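Local coordinates for beta-glucosidase (Saccharopolyspora erythraea D, PDB 5M6G), which probably hydrolyses terminal, non-reducing beta-D-glucosyl residues to release beta-D-glucose, as a member of glycosyl hydrolase family 3, at residues D61-Q66 / R365-N370; S331-I336 / R360-R365. One frame throughout, in Å; residues are numbered along the deposited sequence.

Both contacts use the start of helix 363-379, and their centres lie about 10 Å apart. Interaction 1 sets that helix against helix 60-66, segments 61-66 and 365-370 lying 299 residues apart at their closest ends; interaction 2 ties its first turn and the residues leading into it to the end of helix 325-334. Along the chain interaction 2 is nested inside the loop that interaction 1 closes. Arg365 belongs to both, and Ile366 CD1 of the first packs on Val361 CG1 of the second at 4.0 Å. All four segments fall in the family 3 N-terminal domain, of the TIM-barrel clan, where through the two contacts helix 363-379 packs on helix 60-66 and on the end of helix 325-334.

Interaction 1: D61-Q66 / R365-N370; sequences DDKLGQ and RIDDAN
Lys63 on helix 60-66 leans across Asn370 to Asp367 on helix 363-379, and its atoms trace most of the contact. Its CB lies 3.7 Å from Ile366 CG2 and also touches the Asn370 amide, ND2 being nearer than OD1. CG, anti to the carbonyl carbon (chi1 -68°), passes over that amide beside OD1 and the Asn370 CG. Beyond it the chain is extended, with CD and CE running on to Asp367 OD1. NZ ends the reach in a salt bridge, 2.9 Å from Asp367 OD1, which it meets on the syn side and somewhat out of the carboxylate plane.

The backbone of the same lysine is used as well. Asn370 ND2 gives a hydrogen bond to Lys63 O (2.9 Å, nearly straight at 166°); the oxygen lies in the amide plane, whereas the donor stands above the carbonyl plane. A second bond from Asn370 ND2 goes back to Ile366 O, 3.0 Å away, which takes Asn370 N from its opposite face. Asn370 OD1 packs 3.4 Å from Gln66 CB, while the polar end of Gln66 turns off to Lys377. Next to this, Leu64 CD2 meets Ile366 CD1, and Leu352 of helix 345-357 touches both side chains.

The axes of segments 61-66 and 365-370 make an angle of 56°. Two bonds from one amide nitrogen fix the rotation of the buried Asn370 side chain and link a carbonyl of each helix, while the charge pair lies at the partly exposed side and apolar packing is limited to Ile366 with Lys63 CB and Leu64.

Interaction 2: S331-I336 / R360-R365; sequences SVNAGI and RVPAER
Arg365 brings its NH1 to the end of helix 325-334 and gives two hydrogen bonds there, to Val332 O and to Ile336 O, each 2.9 Å long. The Ile336 oxygen lies at the guanidinium edge near its plane, with NH1 well above the Ile336 carbonyl plane; Val332 O is tilted further from the guanidinium. Gly335 CA sits over one face of the group, 3.7 Å above it and offset toward the rim. CG of Arg365, anti to the backbone N (chi1 -175°), rests against Val332 CG1; the chain then bends at chi2 and chi3, and Arg365 CD lies 3.3 Å from Val332 O.

Asn333 makes the other polar link. Its ND2 donates to Arg360 O at 2.9 Å and 162°, close to the amide plane, while OD1 packs 3.4 Å from Pro362 CD and against Val361. Beside this pair, Val332 CG1 meets Val361 CG1 at 3.7 Å, the two side chains crossing at about a right angle.

Further out, NH2 of Arg365 forms salt bridges with Asp337 and with Asp368, one turn on in its own helix. Lys298 NZ comes close to NH2 as a like charge, and also bonds Gly335 O and pairs with Asp368; the carboxylates of Asp337 and Asp368 would offset the two positive charges. Leu352 of helix 345-357 backs Val332, and Val356 backs Val361.

Val332 O also accepts from Gly335 N, one of the bonds of the Schellman motif that ends helix 325-334, with Gly335 at positive phi. Within the family 3 N-terminal domain, this Schellman end packs against the start of helix 363-379, where Pro362 is the N-cap residue.

Interaction 1: D61-Q66 / R365-N370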
ATOM      1  N   ASP A  61      27.401 -10.483  17.412  1.00 16.23           N
ATOM      2  CA  ASP A  61      27.151  -9.090  17.052  1.00 18.86           C
ATOM      3  C   ASP A  61      26.803  -8.949  15.574  1.00 12.74           C
ATOM      4  O   ASP A  61      25.955  -8.123  15.213  1.00 12.94           O
ATOM      5  CB  ASP A  61      28.357  -8.216  17.405  1.00 17.60           C
ATOM      6  CG  ASP A  61      28.428  -7.906  18.889  1.00 23.75           C
ATOM      7  OD1 ASP A  61      27.638  -8.490  19.654  1.00 22.12           O
ATOM      8  OD2 ASP A  61      29.277  -7.092  19.296  1.00 23.89           O
ATOM      9  N   ASP A  62      27.436  -9.744  14.699  1.00 12.00           N
ATOM     10  CA  ASP A  62      27.041  -9.720  13.289  1.00 16.04           C
ATOM     11  C   ASP A  62      25.582 -10.130  13.138  1.00 15.84           C
ATOM     12  O   ASP A  62      24.826  -9.522  12.364  1.00 13.58           O
ATOM     13  CB  ASP A  62      27.923 -10.650  12.449  1.00 10.76           C
ATOM     14  CG  ASP A  62      29.400 -10.225  12.421  1.00 13.87           C
ATOM     15  OD1 ASP A  62      29.673  -9.013  12.291  1.00 16.31           O
ATOM     16  OD2 ASP A  62      30.279 -11.117  12.510  1.00 14.23           O
ATOM     17  N   LYS A  63      25.173 -11.169  13.873  1.00 13.92           N
ATOM     18  CA  LYS A  63      23.811 -11.681  13.766  1.00 14.20           C
ATOM     19  C   LYS A  63      22.796 -10.689  14.320  1.00 11.99           C
ATOM     20  O   LYS A  63      21.695 -10.547  13.772  1.00 13.72           O
ATOM     21  CB  LYS A  63      23.706 -13.026  14.500  1.00 15.12           C
ATOM     22  CG  LYS A  63      24.478 -14.164  13.844  1.00 13.38           C
ATOM     23  CD  LYS A  63      24.395 -15.446  14.680  1.00 16.00           C
ATOM     24  CE  LYS A  63      25.365 -16.507  14.164  1.00 13.88           C
ATOM     25  NZ  LYS A  63      25.377 -17.676  15.114  1.00 12.54           N
ATOM     26  N   LEU A  64      23.135 -10.002  15.410  1.00 12.29           N
ATOM     27  CA  LEU A  64      22.222  -8.999  15.945  1.00 12.55           C
ATOM     28  C   LEU A  64      22.036  -7.864  14.951  1.00 15.60           C
ATOM     29  O   LEU A  64      20.908  -7.411  14.712  1.00 12.11           O
ATOM     30  CB  LEU A  64      22.743  -8.462  17.274  1.00 10.52           C
ATOM     31  CG  LEU A  64      22.936  -9.545  18.344  1.00 16.21           C
ATOM     32  CD1 LEU A  64      23.574  -8.943  19.580  1.00 16.79           C
ATOM     33  CD2 LEU A  64      21.599 -10.236  18.694  1.00 14.33           C
ATOM     34  N   GLY A  65      23.134  -7.417  14.339  1.00 13.40           N
ATOM     35  CA  GLY A  65      23.044  -6.366  13.338  1.00 13.28           C
ATOM     36  C   GLY A  65      22.098  -6.708  12.207  1.00 13.38           C
ATOM     37  O   GLY A  65      21.326  -5.856  11.762  1.00 14.12           O
ATOM     38  N   GLN A  66      22.139  -7.956  11.725  1.00 14.55           N
ATOM     39  CA  GLN A  66      21.284  -8.330  10.602  1.00 13.55           C
ATOM     40  C   GLN A  66      19.808  -8.183  10.931  1.00 14.74           C
ATOM     41  O   GLN A  66      19.001  -8.030  10.014  1.00 12.49           O
ATOM     42  CB  GLN A  66      21.543  -9.768  10.147  1.00 11.21           C
ATOM     43  CG  GLN A  66      22.829  -9.976   9.375  1.00 13.93           C
ATOM     44  CD  GLN A  66      22.865  -9.168   8.102  1.00 18.78           C
ATOM     45  OE1 GLN A  66      22.040  -9.358   7.204  1.00 12.33           O
ATOM     46  NE2 GLN A  66      23.822  -8.251   8.014  1.00 14.76           N
ATOM     47  N   ARG A 365      16.881 -18.620  18.447  1.00 12.20           N
ATOM     48  CA  ARG A 365      15.945 -17.620  17.949  1.00 14.44           C
ATOM     49  C   ARG A 365      16.679 -16.606  17.081  1.00 13.05           C
ATOM     50  O   ARG A 365      16.209 -16.247  15.991  1.00 11.41           O
ATOM     51  CB  ARG A 365      15.220 -16.967  19.138  1.00 12.87           C
ATOM     52  CG  ARG A 365      14.082 -15.952  18.831  1.00 13.41           C
ATOM     53  CD  ARG A 365      12.840 -16.556  18.145  1.00 13.65           C
ATOM     54  NE  ARG A 365      12.969 -16.645  16.688  1.00 11.09           N
ATOM     55  CZ  ARG A 365      12.939 -15.600  15.866  1.00 15.24           C
ATOM     56  NH1 ARG A 365      12.787 -14.374  16.355  1.00 13.27           N
ATOM     57  NH2 ARG A 365      13.081 -15.776  14.554  1.00 12.86           N
ATOM     58  N   ILE A 366      17.869 -16.187  17.522  1.00 11.78           N
ATOM     59  CA  ILE A 366      18.706 -15.304  16.710  1.00 12.25           C
ATOM     60  C   ILE A 366      19.124 -16.002  15.422  1.00 13.99           C
ATOM     61  O   ILE A 366      19.184 -15.383  14.349  1.00 14.18           O
ATOM     62  CB  ILE A 366      19.936 -14.842  17.519  1.00 15.23           C
ATOM     63  CG1 ILE A 366      19.517 -14.147  18.817  1.00 12.43           C
ATOM     64  CG2 ILE A 366      20.853 -13.951  16.659  1.00 10.31           C
ATOM     65  CD1 ILE A 366      18.576 -12.959  18.632  1.00 14.89           C
ATOM     66  N   ASP A 367      19.450 -17.296  15.509  1.00 13.50           N
ATOM     67  CA  ASP A 367      19.876 -18.025  14.317  1.00 14.81           C
ATOM     68  C   ASP A 367      18.721 -18.208  13.347  1.00 15.03           C
ATOM     69  O   ASP A 367      18.905 -18.120  12.126  1.00 14.95           O
ATOM     70  CB  ASP A 367      20.460 -19.388  14.700  1.00 15.24           C
ATOM     71  CG  ASP A 367      21.864 -19.294  15.279  1.00 22.70           C
ATOM     72  OD1 ASP A 367      22.486 -18.217  15.199  1.00 15.65           O
ATOM     73  OD2 ASP A 367      22.350 -20.322  15.811  1.00 20.32           O
ATOM     74  N   ASP A 368      17.523 -18.483  13.866  1.00 13.10           N
ATOM     75  CA  ASP A 368      16.362 -18.585  12.991  1.00 12.61           C
ATOM     76  C   ASP A 368      16.125 -17.272  12.250  1.00 13.97           C
ATOM     77  O   ASP A 368      15.899 -17.264  11.034  1.00 12.78           O
ATOM     78  CB  ASP A 368      15.130 -18.987  13.807  1.00 11.33           C
ATOM     79  CG  ASP A 368      13.848 -18.861  13.022  1.00 13.40           C
ATOM     80  OD1 ASP A 368      13.674 -19.624  12.054  1.00 17.88           O
ATOM     81  OD2 ASP A 368      13.010 -18.006  13.379  1.00 15.10           O
ATOM     82  N   ALA A 369      16.184 -16.144  12.965  1.00 11.15           N
ATOM     83  CA  ALA A 369      15.967 -14.857  12.309  1.00 12.01           C
ATOM     84  C   ALA A 369      17.028 -14.609  11.249  1.00 12.45           C
ATOM     85  O   ALA A 369      16.722 -14.140  10.144  1.00 12.03           O
ATOM     86  CB  ALA A 369      15.966 -13.729  13.343  1.00 10.79           C
ATOM     87  N   ASN A 370      18.284 -14.947  11.553  1.00 11.47           N
ATOM     88  CA  ASN A 370      19.342 -14.701  10.579  1.00 14.00           C
ATOM     89  C   ASN A 370      19.226 -15.624   9.384  1.00 10.80           C
ATOM     90  O   ASN A 370      19.458 -15.203   8.252  1.00 13.18           O
ATOM     91  CB  ASN A 370      20.702 -14.852  11.229  1.00 10.41           C
ATOM     92  CG  ASN A 370      21.191 -13.560  11.778  1.00 13.41           C
ATOM     93  OD1 ASN A 370      22.076 -12.929  11.199  1.00 13.59           O
ATOM     94  ND2 ASN A 370      20.574 -13.113  12.869  1.00 10.27           N
TER

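Interaction 2: S331-I336 / R360-R365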
ATOM      1  N   SER A 331       9.126  -9.336  21.816  1.00 14.30           N
ATOM      2  CA  SER A 331       8.869  -9.348  20.383  1.00 14.31           C
ATOM      3  C   SER A 331       9.804 -10.302  19.648  1.00 17.37           C
ATOM      4  O   SER A 331       9.374 -11.018  18.733  1.00 13.59           O
ATOM      5  CB  SER A 331       8.996  -7.939  19.825  1.00 13.33           C
ATOM      6  OG  SER A 331       8.351  -7.861  18.566  1.00 20.59           O
ATOM      7  N   VAL A 332      11.083 -10.328  20.021  1.00 11.34           N
ATOM      8  CA  VAL A 332      11.974 -11.326  19.437  1.00 15.44           C
ATOM      9  C   VAL A 332      11.469 -12.735  19.742  1.00 12.60           C
ATOM     10  O   VAL A 332      11.454 -13.606  18.863  1.00 12.55           O
ATOM     11  CB  VAL A 332      13.424 -11.120  19.925  1.00 16.70           C
ATOM     12  CG1 VAL A 332      14.322 -12.222  19.394  1.00 16.03           C
ATOM     13  CG2 VAL A 332      13.962  -9.741  19.488  1.00 16.07           C
ATOM     14  N   ASN A 333      11.059 -12.994  20.988  1.00 15.33           N
ATOM     15  CA  ASN A 333      10.599 -14.342  21.314  1.00 15.72           C
ATOM     16  C   ASN A 333       9.249 -14.653  20.690  1.00 15.94           C
ATOM     17  O   ASN A 333       8.902 -15.830  20.546  1.00 17.16           O
ATOM     18  CB  ASN A 333      10.544 -14.556  22.836  1.00 13.13           C
ATOM     19  CG  ASN A 333      11.929 -14.785  23.439  1.00 17.04           C
ATOM     20  OD1 ASN A 333      12.833 -15.257  22.757  1.00 19.37           O
ATOM     21  ND2 ASN A 333      12.097 -14.443  24.711  1.00 17.50           N
ATOM     22  N   ALA A 334       8.486 -13.637  20.292  1.00 16.24           N
ATOM     23  CA  ALA A 334       7.266 -13.917  19.547  1.00 14.70           C
ATOM     24  C   ALA A 334       7.556 -14.520  18.178  1.00 19.81           C
ATOM     25  O   ALA A 334       6.652 -15.108  17.574  1.00 15.44           O
ATOM     26  CB  ALA A 334       6.423 -12.644  19.397  1.00 15.92           C
ATOM     27  N   GLY A 335       8.791 -14.404  17.674  1.00 13.94           N
ATOM     28  CA  GLY A 335       9.140 -14.977  16.390  1.00  9.66           C
ATOM     29  C   GLY A 335       9.445 -13.973  15.287  1.00 11.86           C
ATOM     30  O   GLY A 335       9.683 -14.396  14.151  1.00 14.49           O
ATOM     31  N   ILE A 336       9.449 -12.670  15.573  1.00 11.99           N
ATOM     32  CA  ILE A 336       9.783 -11.676  14.552  1.00 11.93           C
ATOM     33  C   ILE A 336      11.280 -11.719  14.253  1.00 12.25           C
ATOM     34  O   ILE A 336      12.112 -11.859  15.157  1.00 13.73           O
ATOM     35  CB  ILE A 336       9.322 -10.279  15.006  1.00 11.93           C
ATOM     36  CG1 ILE A 336       7.795 -10.253  15.122  1.00 13.89           C
ATOM     37  CG2 ILE A 336       9.792  -9.178  14.030  1.00 12.04           C
ATOM     38  CD1 ILE A 336       7.229  -8.921  15.566  1.00 12.83           C
ATOM     39  N   ARG A 360      17.519 -15.288  28.034  1.00 18.02           N
ATOM     40  CA  ARG A 360      16.100 -14.965  27.954  1.00 19.57           C
ATOM     41  C   ARG A 360      15.600 -14.977  26.515  1.00 19.16           C
ATOM     42  O   ARG A 360      14.423 -15.248  26.278  1.00 20.46           O
ATOM     43  CB  ARG A 360      15.848 -13.614  28.618  1.00 19.05           C
ATOM     44  CG  ARG A 360      16.282 -13.597  30.077  1.00 19.84           C
ATOM     45  CD  ARG A 360      15.821 -12.353  30.814  1.00 17.58           C
ATOM     46  NE  ARG A 360      16.425 -11.118  30.319  1.00 22.40           N
ATOM     47  CZ  ARG A 360      17.436 -10.494  30.919  1.00 27.10           C
ATOM     48  NH1 ARG A 360      17.957 -10.989  32.038  1.00 28.81           N
ATOM     49  NH2 ARG A 360      17.917  -9.371  30.410  1.00 20.77           N
ATOM     50  N   VAL A 361      16.470 -14.700  25.553  1.00 16.50           N
ATOM     51  CA  VAL A 361      16.221 -14.974  24.144  1.00 18.87           C
ATOM     52  C   VAL A 361      17.159 -16.103  23.734  1.00 15.84           C
ATOM     53  O   VAL A 361      18.380 -15.920  23.767  1.00 18.67           O
ATOM     54  CB  VAL A 361      16.438 -13.731  23.265  1.00 19.54           C
ATOM     55  CG1 VAL A 361      16.465 -14.128  21.793  1.00 14.27           C
ATOM     56  CG2 VAL A 361      15.346 -12.687  23.531  1.00 16.89           C
ATOM     57  N   PRO A 362      16.649 -17.266  23.349  1.00 19.72           N
ATOM     58  CA  PRO A 362      17.541 -18.396  23.065  1.00 21.28           C
ATOM     59  C   PRO A 362      18.385 -18.126  21.835  1.00 22.66           C
ATOM     60  O   PRO A 362      17.971 -17.423  20.907  1.00 17.66           O
ATOM     61  CB  PRO A 362      16.581 -19.570  22.826  1.00 22.62           C
ATOM     62  CG  PRO A 362      15.222 -19.082  23.261  1.00 21.37           C
ATOM     63  CD  PRO A 362      15.233 -17.599  23.135  1.00 19.47           C
ATOM     64  N   ALA A 363      19.594 -18.693  21.847  1.00 18.65           N
ATOM     65  CA  ALA A 363      20.496 -18.557  20.709  1.00 20.36           C
ATOM     66  C   ALA A 363      19.851 -19.018  19.408  1.00 14.50           C
ATOM     67  O   ALA A 363      20.123 -18.453  18.344  1.00 14.24           O
ATOM     68  CB  ALA A 363      21.779 -19.346  20.974  1.00 15.30           C
ATOM     69  N   GLU A 364      18.997 -20.043  19.462  1.00 17.05           N
ATOM     70  CA  GLU A 364      18.398 -20.527  18.223  1.00 17.26           C
ATOM     71  C   GLU A 364      17.433 -19.511  17.623  1.00 15.09           C
ATOM     72  O   GLU A 364      17.197 -19.539  16.409  1.00 15.57           O
ATOM     73  CB  GLU A 364      17.684 -21.858  18.461  1.00 17.42           C
ATOM     74  CG  GLU A 364      16.404 -21.749  19.261  1.00 26.19           C
ATOM     75  CD  GLU A 364      15.580 -23.021  19.211  1.00 46.03           C
ATOM     76  OE1 GLU A 364      14.577 -23.064  18.452  1.00 47.75           O
ATOM     77  OE2 GLU A 364      15.950 -23.982  19.922  1.00 38.76           O
ATOM     78  N   ARG A 365      16.881 -18.620  18.447  1.00 12.20           N
ATOM     79  CA  ARG A 365      15.945 -17.620  17.949  1.00 14.44           C
ATOM     80  C   ARG A 365      16.679 -16.606  17.081  1.00 13.05           C
ATOM     81  O   ARG A 365      16.209 -16.247  15.991  1.00 11.41           O
ATOM     82  CB  ARG A 365      15.220 -16.967  19.138  1.00 12.87           C
ATOM     83  CG  ARG A 365      14.082 -15.952  18.831  1.00 13.41           C
ATOM     84  CD  ARG A 365      12.840 -16.556  18.145  1.00 13.65           C
ATOM     85  NE  ARG A 365      12.969 -16.645  16.688  1.00 11.09           N
ATOM     86  CZ  ARG A 365      12.939 -15.600  15.866  1.00 15.24           C
ATOM     87  NH1 ARG A 365      12.787 -14.374  16.355  1.00 13.27           N
ATOM     88  NH2 ARG A 365      13.081 -15.776  14.554  1.00 12.86           N
TER